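Local coordinates for protein glutathione reductase (Bartonella henselae, PDB 3O0H) that probably catalyses the NADPH-dependent reduction of glutathione disulfide to glutathione, passing electrons through bound FAD and a redox-active disulfide, at residues Glu56-Gly61 against Val65-Val70; Leu119-Leu124 against Ile131-Ala136; Ile89-Lys94 against Pro397-Leu402. All coordinates share one frame; numbering follows the deposited sequence.

Contact 1: Glu56-Gly61 against Val65-Val70. With FAD (flavin-adenine dinucleotide), chain H.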
loop_
_atom_site.group_PDB
_atom_site.type_symbol
_atom_site.label_atom_id
_atom_site.label_comp_id
_atom_site.label_asym_id
_atom_site.label_seq_id
_atom_site.Cartn_x
_atom_site.Cartn_y
_atom_site.Cartn_z
ATOM N N GLU B 56 -10.311 -11.033 -33.349
ATOM C CA GLU B 56 -10.098 -11.786 -32.099
ATOM C C GLU B 56 -10.598 -13.206 -32.244
ATOM O O GLU B 56 -11.803 -13.448 -32.471
ATOM C CB GLU B 56 -10.825 -11.112 -30.938
ATOM C CG GLU B 56 -10.668 -11.814 -29.595
ATOM C CD GLU B 56 -9.231 -12.204 -29.278
ATOM O OE1 GLU B 56 -8.360 -11.304 -29.168
ATOM O OE2 GLU B 56 -9.002 -13.403 -29.117
ATOM N N GLU B 57 -9.682 -14.159 -32.139
ATOM C CA GLU B 57 -10.021 -15.561 -32.357
ATOM C C GLU B 57 -10.647 -16.237 -31.139
ATOM O O GLU B 57 -11.225 -17.327 -31.274
ATOM C CB GLU B 57 -8.790 -16.366 -32.820
ATOM C CG GLU B 57 -7.661 -16.482 -31.773
ATOM C CD GLU B 57 -6.401 -17.173 -32.267
ATOM O OE1 GLU B 57 -6.344 -17.684 -33.397
ATOM O OE2 GLU B 57 -5.475 -17.274 -31.466
ATOM N N TYR B 58 -10.474 -15.640 -29.966
ATOM C CA TYR B 58 -10.958 -16.204 -28.747
ATOM C C TYR B 58 -11.914 -15.244 -28.061
ATOM O O TYR B 58 -13.095 -15.191 -28.422
ATOM C CB TYR B 58 -9.785 -16.677 -27.837
ATOM C CG TYR B 58 -10.252 -17.483 -26.642
ATOM C CD1 TYR B 58 -9.927 -17.121 -25.333
ATOM C CD2 TYR B 58 -11.051 -18.624 -26.832
ATOM C CE1 TYR B 58 -10.381 -17.879 -24.248
ATOM C CE2 TYR B 58 -11.483 -19.365 -25.773
ATOM C CZ TYR B 58 -11.152 -18.982 -24.475
ATOM O OH TYR B 58 -11.635 -19.744 -23.430
ATOM N N ARG B 59 -11.445 -14.498 -27.069
ATOM C CA ARG B 59 -12.323 -13.588 -26.348
ATOM C C ARG B 59 -11.752 -12.161 -26.243
ATOM O O ARG B 59 -10.543 -11.910 -25.983
ATOM C CB ARG B 59 -12.655 -14.142 -24.969
ATOM C CG ARG B 59 -13.465 -15.440 -25.022
ATOM C CD ARG B 59 -13.667 -15.977 -23.638
ATOM N NE ARG B 59 -14.600 -15.176 -22.879
ATOM C CZ ARG B 59 -15.064 -15.494 -21.668
ATOM N NH1 ARG B 59 -14.660 -16.600 -21.036
ATOM N NH2 ARG B 59 -15.917 -14.678 -21.069
ATOM N N ILE B 60 -12.640 -11.220 -26.448
ATOM C CA ILE B 60 -12.274 -9.804 -26.448
ATOM C C ILE B 60 -11.695 -9.398 -25.077
ATOM O O ILE B 60 -12.259 -9.726 -24.022
ATOM C CB ILE B 60 -13.477 -8.914 -26.781
ATOM C CG1 ILE B 60 -13.958 -9.138 -28.229
ATOM C CG2 ILE B 60 -13.099 -7.451 -26.602
ATOM C CD1 ILE B 60 -12.953 -8.647 -29.254
ATOM N N GLY B 61 -10.539 -8.733 -25.083
ATOM C CA GLY B 61 -9.899 -8.383 -23.831
ATOM C C GLY B 61 -8.538 -9.012 -23.659
ATOM O O GLY B 61 -7.659 -8.387 -23.065
ATOM N N VAL B 65 -7.143 -10.165 -19.144
ATOM C CA VAL B 65 -8.559 -10.099 -18.763
ATOM C C VAL B 65 -9.229 -11.462 -18.560
ATOM O O VAL B 65 -9.900 -11.676 -17.540
ATOM C CB VAL B 65 -9.346 -9.267 -19.799
ATOM C CG1 VAL B 65 -10.865 -9.239 -19.522
ATOM C CG2 VAL B 65 -8.744 -7.833 -19.833
ATOM N N ILE B 66 -9.038 -12.371 -19.508
ATOM C CA ILE B 66 -9.766 -13.589 -19.571
ATOM C C ILE B 66 -9.145 -14.694 -18.776
ATOM O O ILE B 66 -9.869 -15.496 -18.138
ATOM C CB ILE B 66 -9.896 -14.051 -21.047
ATOM C CG1 ILE B 66 -10.625 -12.973 -21.851
ATOM C CG2 ILE B 66 -10.524 -15.450 -21.160
ATOM C CD1 ILE B 66 -12.044 -12.520 -21.278
ATOM N N ARG B 67 -7.818 -14.792 -18.832
ATOM C CA ARG B 67 -7.143 -15.976 -18.304
ATOM C C ARG B 67 -5.731 -15.666 -17.875
ATOM O O ARG B 67 -4.845 -16.500 -18.042
ATOM C CB ARG B 67 -7.165 -17.139 -19.309
ATOM C CG ARG B 67 -6.687 -16.782 -20.699
ATOM C CD ARG B 67 -7.112 -17.856 -21.722
ATOM N NE ARG B 67 -6.666 -17.583 -23.091
ATOM C CZ ARG B 67 -6.759 -18.454 -24.103
ATOM N NH1 ARG B 67 -7.278 -19.665 -23.918
ATOM N NH2 ARG B 67 -6.353 -18.106 -25.321
ATOM N N GLY B 68 -5.563 -14.515 -17.214
ATOM C CA GLY B 68 -4.255 -14.049 -16.817
ATOM C C GLY B 68 -4.345 -13.252 -15.533
ATOM O O GLY B 68 -4.885 -13.779 -14.541
ATOM N N CYS B 69 -3.849 -12.007 -15.565
ATOM C CA CYS B 69 -3.700 -11.180 -14.368
ATOM C C CYS B 69 -4.998 -11.037 -13.589
ATOM O O CYS B 69 -4.986 -11.072 -12.342
ATOM C CB CYS B 69 -3.223 -9.744 -14.710
ATOM S SG CYS B 69 -2.543 -9.394 -16.370
ATOM N N VAL B 70 -6.107 -10.870 -14.295
ATOM C CA VAL B 70 -7.373 -10.560 -13.605
ATOM C C VAL B 70 -7.901 -11.785 -12.831
ATOM O O VAL B 70 -8.054 -11.723 -11.616
ATOM C CB VAL B 70 -8.387 -9.968 -14.544
ATOM C CG1 VAL B 70 -9.784 -9.931 -13.898
ATOM C CG2 VAL B 70 -7.947 -8.537 -14.909
HETATM P PA FAD H . -2.718 -10.628 -25.303
HETATM O O1A FAD H . -2.269 -12.020 -24.979
HETATM O O2A FAD H . -3.402 -9.917 -24.168
HETATM O O5B FAD H . -3.669 -10.573 -26.586
HETATM C C5B FAD H . -3.429 -11.283 -27.782
HETATM C C4B FAD H . -4.799 -11.604 -28.344
HETATM O O4B FAD H . -4.715 -12.001 -29.704
HETATM C C3B FAD H . -5.522 -12.728 -27.612
HETATM O O3B FAD H . -6.834 -12.304 -27.228
HETATM C C2B FAD H . -5.598 -13.854 -28.626
HETATM O O2B FAD H . -6.794 -14.584 -28.486
HETATM C C1B FAD H . -5.596 -13.144 -29.937
HETATM N N9A FAD H . -4.955 -13.728 -31.126
HETATM C C8A FAD H . -3.703 -14.258 -31.229
HETATM N N7A FAD H . -3.469 -14.538 -32.521
HETATM C C5A FAD H . -4.578 -14.174 -33.229
HETATM C C6A FAD H . -4.869 -14.154 -34.568
HETATM N N6A FAD H . -4.023 -14.613 -35.503
HETATM N N1A FAD H . -6.092 -13.681 -34.978
HETATM C C2A FAD H . -6.980 -13.196 -34.046
HETATM N N3A FAD H . -6.683 -13.181 -32.724
HETATM C C4A FAD H . -5.474 -13.628 -32.356
HETATM N N1 FAD H . 0.940 -9.291 -16.768
HETATM C C2 FAD H . 0.977 -8.293 -15.816
HETATM O O2 FAD H . 1.337 -7.118 -16.082
HETATM N N3 FAD H . 0.608 -8.575 -14.560
HETATM C C4 FAD H . 0.153 -9.825 -14.175
HETATM O O4 FAD H . -0.203 -9.964 -12.998
HETATM C C4X FAD H . 0.113 -10.842 -15.130
HETATM N N5 FAD H . -0.342 -12.095 -14.823
HETATM C C5X FAD H . -0.398 -13.054 -15.834
HETATM C C6 FAD H . -0.844 -14.320 -15.497
HETATM C C7 FAD H . -0.936 -15.314 -16.462
HETATM C C7M FAD H . -1.446 -16.682 -16.044
HETATM C C8 FAD H . -0.584 -15.036 -17.768
HETATM C C8M FAD H . -0.636 -16.113 -18.832
HETATM C C9 FAD H . -0.109 -13.775 -18.108
HETATM C C9A FAD H . -0.010 -12.778 -17.132
HETATM N N10 FAD H . 0.446 -11.503 -17.421
HETATM C C10 FAD H . 0.485 -10.544 -16.441
HETATM C "C1'" FAD H . 0.895 -11.117 -18.776
HETATM C "C2'" FAD H . -0.152 -10.400 -19.589
HETATM O "O2'" FAD H . -1.264 -11.259 -19.754
HETATM C "C3'" FAD H . 0.448 -10.066 -20.930
HETATM O "O3'" FAD H . 1.715 -9.441 -20.836
HETATM C "C4'" FAD H . -0.531 -9.263 -21.759
HETATM O "O4'" FAD H . -1.753 -10.001 -21.858
HETATM C "C5'" FAD H . 0.012 -9.023 -23.162
HETATM O "O5'" FAD H . -0.900 -8.200 -23.923
HETATM P P FAD H . -0.885 -8.419 -25.513
HETATM O O1P FAD H . -1.757 -7.375 -26.174
HETATM O O2P FAD H . 0.544 -8.431 -26.010
HETATM O O3P FAD H . -1.392 -9.889 -25.822
HETATM O O HOH W 1 -5.372 -8.814 -21.785
#
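A chi1 of -171° swings the Tyr58 ring to the side opposite its own N, where it meets Arg67, whose chi1 of 51° places CG between N and the carbonyl carbon and whose chain runs extended to NE. The guanidinium lies flat on the phenol ring in a cation-pi stack, its plane 20° from that of the ring, and NH1 comes within 3.6 Å of Tyr58 CE1. Beside this pair, Ile66 CG2 touches Tyr58 CE1 at 3.9 Å, while Ile66 CG1 packs 3.9 Å from Arg59 CB and CD1 lies over one face of the Arg59 guanidinium, which is salt-bridged to Glu117. A branched aliphatic chain suits this place because it fills space between two long, partly polar neighbours. Gly61, with a positive phi, makes the turn toward the helix; its O lies 3.5 Å from Val65 CG2 and accepts a hydrogen bond from a water that also donates to FAD O2A.

The segments serve the two ends of FAD. Glu56 takes both hydroxyls of the adenosine ribose, O3B on OE1 at 2.7 Å and O2B on OE2 at 2.6 Å, while OE2 also accepts from Tyr58 N. At the flavin end, Cys69 SG sits 3.2 Å from FAD C10 and is joined to Cys64 SG. A disulfide pressed against the flavin is the redox centre of this family, consistent with electron transfer from FAD to sulfur here.

Contact 2: Leu119-Leu124 against Ile131-Ala136. With FAD (flavin-adenine dinucleotide), chain H.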
loop_
_atom_site.group_PDB
_atom_site.type_symbol
_atom_site.label_atom_id
_atom_site.label_comp_id
_atom_site.label_asym_id
_atom_site.label_seq_id
_atom_site.Cartn_x
_atom_site.Cartn_y
_atom_site.Cartn_z
ATOM N N LEU B 119 -17.323 -4.828 -21.533
ATOM C CA LEU B 119 -16.905 -3.438 -21.482
ATOM C C LEU B 119 -15.809 -3.137 -22.504
ATOM O O LEU B 119 -15.828 -2.077 -23.130
ATOM C CB LEU B 119 -16.438 -3.014 -20.077
ATOM C CG LEU B 119 -17.486 -2.890 -18.947
ATOM C CD1 LEU B 119 -16.782 -2.761 -17.543
ATOM C CD2 LEU B 119 -18.486 -1.737 -19.164
ATOM N N TYR B 120 -14.853 -4.038 -22.662
ATOM C CA TYR B 120 -13.888 -3.913 -23.765
ATOM C C TYR B 120 -14.534 -3.913 -25.147
ATOM O O TYR B 120 -14.220 -3.070 -26.010
ATOM C CB TYR B 120 -12.794 -4.946 -23.683
ATOM C CG TYR B 120 -11.772 -4.614 -22.619
ATOM C CD1 TYR B 120 -11.775 -5.261 -21.402
ATOM C CD2 TYR B 120 -10.803 -3.623 -22.828
ATOM C CE1 TYR B 120 -10.826 -4.958 -20.405
ATOM C CE2 TYR B 120 -9.855 -3.294 -21.825
ATOM C CZ TYR B 120 -9.890 -3.979 -20.612
ATOM O OH TYR B 120 -8.968 -3.694 -19.605
ATOM N N ARG B 121 -15.447 -4.843 -25.353
ATOM C CA ARG B 121 -16.207 -4.893 -26.602
ATOM C C ARG B 121 -16.952 -3.581 -26.885
ATOM O O ARG B 121 -16.881 -3.038 -27.999
ATOM C CB ARG B 121 -17.151 -6.097 -26.555
ATOM C CG ARG B 121 -18.001 -6.282 -27.796
ATOM C CD ARG B 121 -19.030 -7.416 -27.660
ATOM N NE ARG B 121 -19.381 -7.923 -28.989
ATOM C CZ ARG B 121 -18.638 -8.781 -29.701
ATOM N NH1 ARG B 121 -17.502 -9.291 -29.217
ATOM N NH2 ARG B 121 -19.048 -9.153 -30.906
ATOM N N GLU B 122 -17.651 -3.063 -25.874
ATOM C CA GLU B 122 -18.358 -1.772 -25.971
ATOM C C GLU B 122 -17.419 -0.616 -26.322
ATOM O O GLU B 122 -17.754 0.272 -27.100
ATOM C CB GLU B 122 -19.000 -1.403 -24.639
ATOM C CG GLU B 122 -20.327 -1.982 -24.375
ATOM C CD GLU B 122 -21.243 -1.014 -23.606
ATOM O OE1 GLU B 122 -20.793 -0.043 -22.939
ATOM O OE2 GLU B 122 -22.438 -1.224 -23.685
ATOM N N GLY B 123 -16.251 -0.612 -25.702
ATOM C CA GLY B 123 -15.263 0.445 -25.968
ATOM C C GLY B 123 -14.831 0.441 -27.415
ATOM O O GLY B 123 -14.716 1.489 -28.039
ATOM N N LEU B 124 -14.623 -0.743 -27.959
ATOM C CA LEU B 124 -14.263 -0.895 -29.380
ATOM C C LEU B 124 -15.389 -0.393 -30.246
ATOM O O LEU B 124 -15.190 0.364 -31.191
ATOM C CB LEU B 124 -13.993 -2.348 -29.718
ATOM C CG LEU B 124 -12.745 -2.974 -29.135
ATOM C CD1 LEU B 124 -12.712 -4.502 -29.269
ATOM C CD2 LEU B 124 -11.508 -2.344 -29.786
ATOM N N ILE B 131 -15.518 -5.574 -35.178
ATOM C CA ILE B 131 -14.953 -6.754 -34.513
ATOM C C ILE B 131 -15.225 -7.980 -35.378
ATOM O O ILE B 131 -16.385 -8.333 -35.605
ATOM C CB ILE B 131 -15.562 -6.998 -33.109
ATOM C CG1 ILE B 131 -15.203 -5.856 -32.143
ATOM C CG2 ILE B 131 -15.045 -8.304 -32.491
ATOM C CD1 ILE B 131 -15.978 -5.897 -30.842
ATOM N N TYR B 132 -14.151 -8.603 -35.876
ATOM C CA TYR B 132 -14.252 -9.875 -36.574
ATOM C C TYR B 132 -13.933 -10.999 -35.592
ATOM O O TYR B 132 -12.782 -11.107 -35.100
ATOM C CB TYR B 132 -13.261 -9.908 -37.751
ATOM C CG TYR B 132 -13.650 -8.999 -38.897
ATOM C CD1 TYR B 132 -14.750 -9.289 -39.706
ATOM C CD2 TYR B 132 -12.910 -7.865 -39.196
ATOM C CE1 TYR B 132 -15.096 -8.464 -40.778
ATOM C CE2 TYR B 132 -13.244 -7.023 -40.286
ATOM C CZ TYR B 132 -14.352 -7.318 -41.063
ATOM O OH TYR B 132 -14.700 -6.469 -42.116
ATOM N N GLU B 133 -14.914 -11.857 -35.324
ATOM C CA GLU B 133 -14.727 -12.932 -34.344
ATOM C C GLU B 133 -14.137 -14.168 -35.062
ATOM O O GLU B 133 -14.812 -15.177 -35.332
ATOM C CB GLU B 133 -16.051 -13.222 -33.645
ATOM C CG GLU B 133 -16.556 -11.992 -32.828
ATOM C CD GLU B 133 -17.798 -12.319 -32.020
ATOM O OE1 GLU B 133 -18.656 -13.040 -32.535
ATOM O OE2 GLU B 133 -17.884 -11.906 -30.851
ATOM N N SER B 134 -12.859 -14.045 -35.392
ATOM C CA SER B 134 -12.131 -15.052 -36.141
ATOM C C SER B 134 -10.654 -14.809 -35.985
ATOM O O SER B 134 -10.216 -13.690 -35.738
ATOM C CB SER B 134 -12.493 -14.949 -37.621
ATOM O OG SER B 134 -11.851 -15.927 -38.415
ATOM N N ARG B 135 -9.886 -15.873 -36.106
ATOM C CA ARG B 135 -8.465 -15.736 -36.309
ATOM C C ARG B 135 -8.307 -15.025 -37.646
ATOM O O ARG B 135 -9.090 -15.258 -38.571
ATOM C CB ARG B 135 -7.828 -17.131 -36.364
ATOM C CG ARG B 135 -6.317 -17.168 -36.709
ATOM C CD ARG B 135 -5.777 -18.589 -36.558
ATOM N NE ARG B 135 -4.328 -18.646 -36.750
ATOM C CZ ARG B 135 -3.426 -18.321 -35.815
ATOM N NH1 ARG B 135 -3.807 -17.884 -34.609
ATOM N NH2 ARG B 135 -2.136 -18.393 -36.099
ATOM N N ALA B 136 -7.307 -14.157 -37.739
ATOM C CA ALA B 136 -6.883 -13.548 -39.006
ATOM C C ALA B 136 -5.419 -13.931 -39.229
ATOM O O ALA B 136 -4.613 -13.899 -38.303
ATOM C CB ALA B 136 -6.986 -12.037 -38.944
HETATM P PA FAD H . -2.718 -10.628 -25.303
HETATM O O1A FAD H . -2.269 -12.020 -24.979
HETATM O O2A FAD H . -3.402 -9.917 -24.168
HETATM O O5B FAD H . -3.669 -10.573 -26.586
HETATM C C5B FAD H . -3.429 -11.283 -27.782
HETATM C C4B FAD H . -4.799 -11.604 -28.344
HETATM O O4B FAD H . -4.715 -12.001 -29.704
HETATM C C3B FAD H . -5.522 -12.728 -27.612
HETATM O O3B FAD H . -6.834 -12.304 -27.228
HETATM C C2B FAD H . -5.598 -13.854 -28.626
HETATM O O2B FAD H . -6.794 -14.584 -28.486
HETATM C C1B FAD H . -5.596 -13.144 -29.937
HETATM N N9A FAD H . -4.955 -13.728 -31.126
HETATM C C8A FAD H . -3.703 -14.258 -31.229
HETATM N N7A FAD H . -3.469 -14.538 -32.521
HETATM C C5A FAD H . -4.578 -14.174 -33.229
HETATM C C6A FAD H . -4.869 -14.154 -34.568
HETATM N N6A FAD H . -4.023 -14.613 -35.503
HETATM N N1A FAD H . -6.092 -13.681 -34.978
HETATM C C2A FAD H . -6.980 -13.196 -34.046
HETATM N N3A FAD H . -6.683 -13.181 -32.724
HETATM C C4A FAD H . -5.474 -13.628 -32.356
HETATM N N1 FAD H . 0.940 -9.291 -16.768
HETATM C C2 FAD H . 0.977 -8.293 -15.816
HETATM O O2 FAD H . 1.337 -7.118 -16.082
HETATM N N3 FAD H . 0.608 -8.575 -14.560
HETATM C C4 FAD H . 0.153 -9.825 -14.175
HETATM O O4 FAD H . -0.203 -9.964 -12.998
HETATM C C4X FAD H . 0.113 -10.842 -15.130
HETATM N N5 FAD H . -0.342 -12.095 -14.823
HETATM C C5X FAD H . -0.398 -13.054 -15.834
HETATM C C6 FAD H . -0.844 -14.320 -15.497
HETATM C C7 FAD H . -0.936 -15.314 -16.462
HETATM C C7M FAD H . -1.446 -16.682 -16.044
HETATM C C8 FAD H . -0.584 -15.036 -17.768
HETATM C C8M FAD H . -0.636 -16.113 -18.832
HETATM C C9 FAD H . -0.109 -13.775 -18.108
HETATM C C9A FAD H . -0.010 -12.778 -17.132
HETATM N N10 FAD H . 0.446 -11.503 -17.421
HETATM C C10 FAD H . 0.485 -10.544 -16.441
HETATM C "C1'" FAD H . 0.895 -11.117 -18.776
HETATM C "C2'" FAD H . -0.152 -10.400 -19.589
HETATM O "O2'" FAD H . -1.264 -11.259 -19.754
HETATM C "C3'" FAD H . 0.448 -10.066 -20.930
HETATM O "O3'" FAD H . 1.715 -9.441 -20.836
HETATM C "C4'" FAD H . -0.531 -9.263 -21.759
HETATM O "O4'" FAD H . -1.753 -10.001 -21.858
HETATM C "C5'" FAD H . 0.012 -9.023 -23.162
HETATM O "O5'" FAD H . -0.900 -8.200 -23.923
HETATM P P FAD H . -0.885 -8.419 -25.513
HETATM O O1P FAD H . -1.757 -7.375 -26.174
HETATM O O2P FAD H . 0.544 -8.431 -26.010
HETATM O O3P FAD H . -1.392 -9.889 -25.822
#
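Arg121 reaches from its helix across Ile131 to Glu133, one side chain serving both an apolar and a polar partner. From CB the chain sets off with CG anti to the backbone N, and CG packs 3.7 Å from Ile131 CD1. Beyond, the chain stays extended to NE, and the guanidinium then settles with that same Ile131 methyl over its centre, 4.0 Å above the plane. The tip forms a salt bridge: NH1 at 3.1 Å and NH2 at 3.0 Å share the single oxygen OE2 of Glu133. Both hydrogen bonds are weak, bent to N-H...O angles of 124° and 127° because two nitrogens aim at one oxygen; the guanidinium and carboxylate planes stand 58° apart. Arginine suits this place by having a long aliphatic shaft as well as a charged, forked end.

Further inside, Leu124 CD1 meets Ile131 CD1 at 3.9 Å, and both residues also pack on Ile54 of strand 52-55. The helix 102-126 is thereby laid against the edge strand 130-132 of the parallel sheet of the FAD-binding Rossmann-type fold.

Past the strand, the backbone turns to the cofactor. Ala136 N donates to FAD N1A at 3.1 Å, and FAD N6A donates to Ala136 O at 2.9 Å; N6A lies over one face of the Arg135 guanidinium, which forms a salt bridge with Glu57. An acceptor beside an amino donor is matched by backbone atoms, which implies recognition of the base as adenine.

Contact 3: Ile89-Lys94 against Pro397-Leu402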
loop_
_atom_site.group_PDB
_atom_site.type_symbol
_atom_site.label_atom_id
_atom_site.label_comp_id
_atom_site.label_asym_id
_atom_site.label_seq_id
_atom_site.Cartn_x
_atom_site.Cartn_y
_atom_site.Cartn_z
ATOM N N ILE B 89 -7.870 -14.126 15.458
ATOM C CA ILE B 89 -7.929 -14.712 16.809
ATOM C C ILE B 89 -7.197 -13.863 17.864
ATOM O O ILE B 89 -7.706 -13.621 18.961
ATOM C CB ILE B 89 -7.421 -16.197 16.818
ATOM C CG1 ILE B 89 -8.274 -17.019 15.817
ATOM C CG2 ILE B 89 -7.515 -16.804 18.231
ATOM C CD1 ILE B 89 -7.937 -18.456 15.733
ATOM N N GLY B 90 -5.996 -13.420 17.528
ATOM C CA GLY B 90 -5.237 -12.610 18.469
ATOM C C GLY B 90 -5.922 -11.297 18.821
ATOM O O GLY B 90 -5.657 -10.726 19.845
ATOM N N PHE B 91 -6.824 -10.826 17.970
ATOM C CA PHE B 91 -7.569 -9.596 18.226
ATOM C C PHE B 91 -8.936 -9.796 18.887
ATOM O O PHE B 91 -9.727 -8.848 18.980
ATOM C CB PHE B 91 -7.759 -8.852 16.905
ATOM C CG PHE B 91 -6.494 -8.261 16.367
ATOM C CD1 PHE B 91 -6.117 -6.975 16.712
ATOM C CD2 PHE B 91 -5.666 -8.995 15.528
ATOM C CE1 PHE B 91 -4.964 -6.421 16.204
ATOM C CE2 PHE B 91 -4.496 -8.435 15.026
ATOM C CZ PHE B 91 -4.150 -7.143 15.369
ATOM N N GLY B 92 -9.216 -11.019 19.323
ATOM C CA GLY B 92 -10.438 -11.321 20.055
ATOM C C GLY B 92 -11.567 -12.002 19.282
ATOM O O GLY B 92 -12.677 -12.197 19.835
ATOM N N TRP B 93 -11.288 -12.405 18.057
ATOM C CA TRP B 93 -12.297 -13.074 17.222
ATOM C C TRP B 93 -12.278 -14.596 17.375
ATOM O O TRP B 93 -11.234 -15.222 17.638
ATOM C CB TRP B 93 -12.119 -12.670 15.747
ATOM C CG TRP B 93 -12.481 -11.260 15.479
ATOM C CD1 TRP B 93 -11.638 -10.181 15.491
ATOM C CD2 TRP B 93 -13.790 -10.739 15.171
ATOM N NE1 TRP B 93 -12.333 -9.024 15.215
ATOM C CE2 TRP B 93 -13.649 -9.335 14.991
ATOM C CE3 TRP B 93 -15.040 -11.324 14.960
ATOM C CZ2 TRP B 93 -14.722 -8.509 14.642
ATOM C CZ3 TRP B 93 -16.097 -10.521 14.657
ATOM C CH2 TRP B 93 -15.946 -9.114 14.496
ATOM N N LYS B 94 -13.444 -15.205 17.248
ATOM C CA LYS B 94 -13.515 -16.639 17.028
ATOM C C LYS B 94 -14.460 -16.866 15.850
ATOM O O LYS B 94 -15.283 -16.023 15.538
ATOM C CB LYS B 94 -14.015 -17.354 18.291
ATOM C CG LYS B 94 -15.443 -17.015 18.698
ATOM C CD LYS B 94 -15.856 -17.563 20.092
ATOM C CE LYS B 94 -17.360 -17.362 20.376
ATOM N NZ LYS B 94 -17.799 -17.661 21.796
ATOM N N PRO B 397 5.384 -6.813 11.161
ATOM C CA PRO B 397 4.390 -5.751 11.231
ATOM C C PRO B 397 3.565 -5.799 12.521
ATOM O O PRO B 397 3.338 -6.881 13.101
ATOM C CB PRO B 397 3.486 -6.032 10.038
ATOM C CG PRO B 397 4.260 -6.855 9.138
ATOM C CD PRO B 397 5.265 -7.596 9.924
ATOM N N MET B 398 3.128 -4.631 12.962
ATOM C CA MET B 398 2.402 -4.521 14.209
ATOM C C MET B 398 1.228 -5.519 14.313
ATOM O O MET B 398 1.026 -6.127 15.341
ATOM C CB MET B 398 1.872 -3.106 14.361
ATOM C CG MET B 398 1.173 -2.865 15.677
ATOM S SD MET B 398 0.338 -1.258 15.712
ATOM C CE MET B 398 1.762 -0.179 15.633
ATOM N N ARG B 399 0.486 -5.679 13.219
ATOM C CA ARG B 399 -0.653 -6.575 13.178
ATOM C C ARG B 399 -0.290 -8.029 13.498
ATOM O O ARG B 399 -1.090 -8.763 14.073
ATOM C CB ARG B 399 -1.315 -6.497 11.810
ATOM C CG ARG B 399 -2.620 -7.273 11.751
ATOM C CD ARG B 399 -3.497 -6.799 10.600
ATOM N NE ARG B 399 -3.120 -7.373 9.302
ATOM C CZ ARG B 399 -3.916 -8.144 8.551
ATOM N NH1 ARG B 399 -3.489 -8.609 7.383
ATOM N NH2 ARG B 399 -5.134 -8.454 8.948
ATOM N N ASN B 400 0.917 -8.446 13.131
ATOM C CA ASN B 400 1.334 -9.823 13.366
ATOM C C ASN B 400 1.780 -10.055 14.799
ATOM O O ASN B 400 1.623 -11.154 15.295
ATOM C CB ASN B 400 2.388 -10.269 12.364
ATOM C CG ASN B 400 1.886 -10.196 10.939
ATOM O OD1 ASN B 400 0.682 -10.107 10.694
ATOM N ND2 ASN B 400 2.791 -10.252 10.001
ATOM N N VAL B 401 2.272 -9.012 15.469
ATOM C CA VAL B 401 2.509 -9.035 16.917
ATOM C C VAL B 401 1.392 -9.707 17.679
ATOM O O VAL B 401 1.637 -10.716 18.333
ATOM C CB VAL B 401 2.690 -7.615 17.520
ATOM N N LEU B 402 0.174 -9.165 17.599
ATOM C CA LEU B 402 -0.985 -9.727 18.304
ATOM C C LEU B 402 -1.434 -11.094 17.776
ATOM O O LEU B 402 -1.843 -11.984 18.547
ATOM C CB LEU B 402 -2.181 -8.754 18.277
ATOM C CG LEU B 402 -2.438 -7.994 19.590
ATOM C CD1 LEU B 402 -1.209 -7.208 20.003
ATOM C CD2 LEU B 402 -3.659 -7.083 19.493
HETATM O O HOH W 2 -3.040 -11.847 21.005
#
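Phe91 meets Leu402 and Arg399 just where a Schellman motif ends helix 69-88: Trp93 N bonds to Ser88 O, Gly92 N to Ile89 O, and Gly92, at the C-prime position, takes the positive phi that glycine readily adopts. The contact thus joins the end of an FAD-domain helix to helix 398-403 of the dimerisation domain.

The tight part is built round the Phe91 ring and Gly90. Leu402 CB makes a CH-pi contact over one face of the ring, 4.1 Å from the centroid and 20° off the ring normal, while Leu402 CD2 comes to 3.6 Å from Phe91 CE1. Leu402 has a chi1 of -104°, off a staggered position, perhaps as the cost of this fit. At the ring edge, near its plane, the carbonyl O of Arg399 approaches Phe91 CE2 at 3.6 Å, and the aliphatic CG of Arg399 adds apolar packing against CZ at 3.9 Å. A flat aromatic side chain suits this place, with methyl and methylene groups over its face and a carbonyl at its rim. The guanidinium of Arg399 turns off to salt bridges with Glu84 and Glu430, and Tyr81 of the second subunit meets the Phe91 ring. The backbones come closest at Gly90, whose bare CA is what allows a CA-H...O contact of 3.5 Å with Leu402 O.

The looser side is the wetter one. No direct hydrogen bond crosses between the segments; instead one water donates to Gly90 O at 3.1 Å and to Leu402 O at 2.7 Å.

Overall arrangement
Contacts 1 and 2 adjoin and both touch FAD. Their centres are 11 Å apart, and they are joined by a salt bridge from Glu57 OE1 to Arg135 NH1 (2.8 Å) and a probable hydrogen bond from Glu56 N to Tyr132 O (3.0 Å). Both meet at the adenine: contact 2 binds its polar edge through Ala136, and contact 1 packs Glu57 on it, then runs on past the ribose to the flavin. Contact 3 stands apart, its centre about 39 Å from that of contact 1 and 48 Å from that of contact 2. Helix 69-88 nevertheless runs from Cys69 at the flavin to the loop holding Phe91. Contacts 1 and 3 both touch the second subunit, whose His459 O also bonds the FAD.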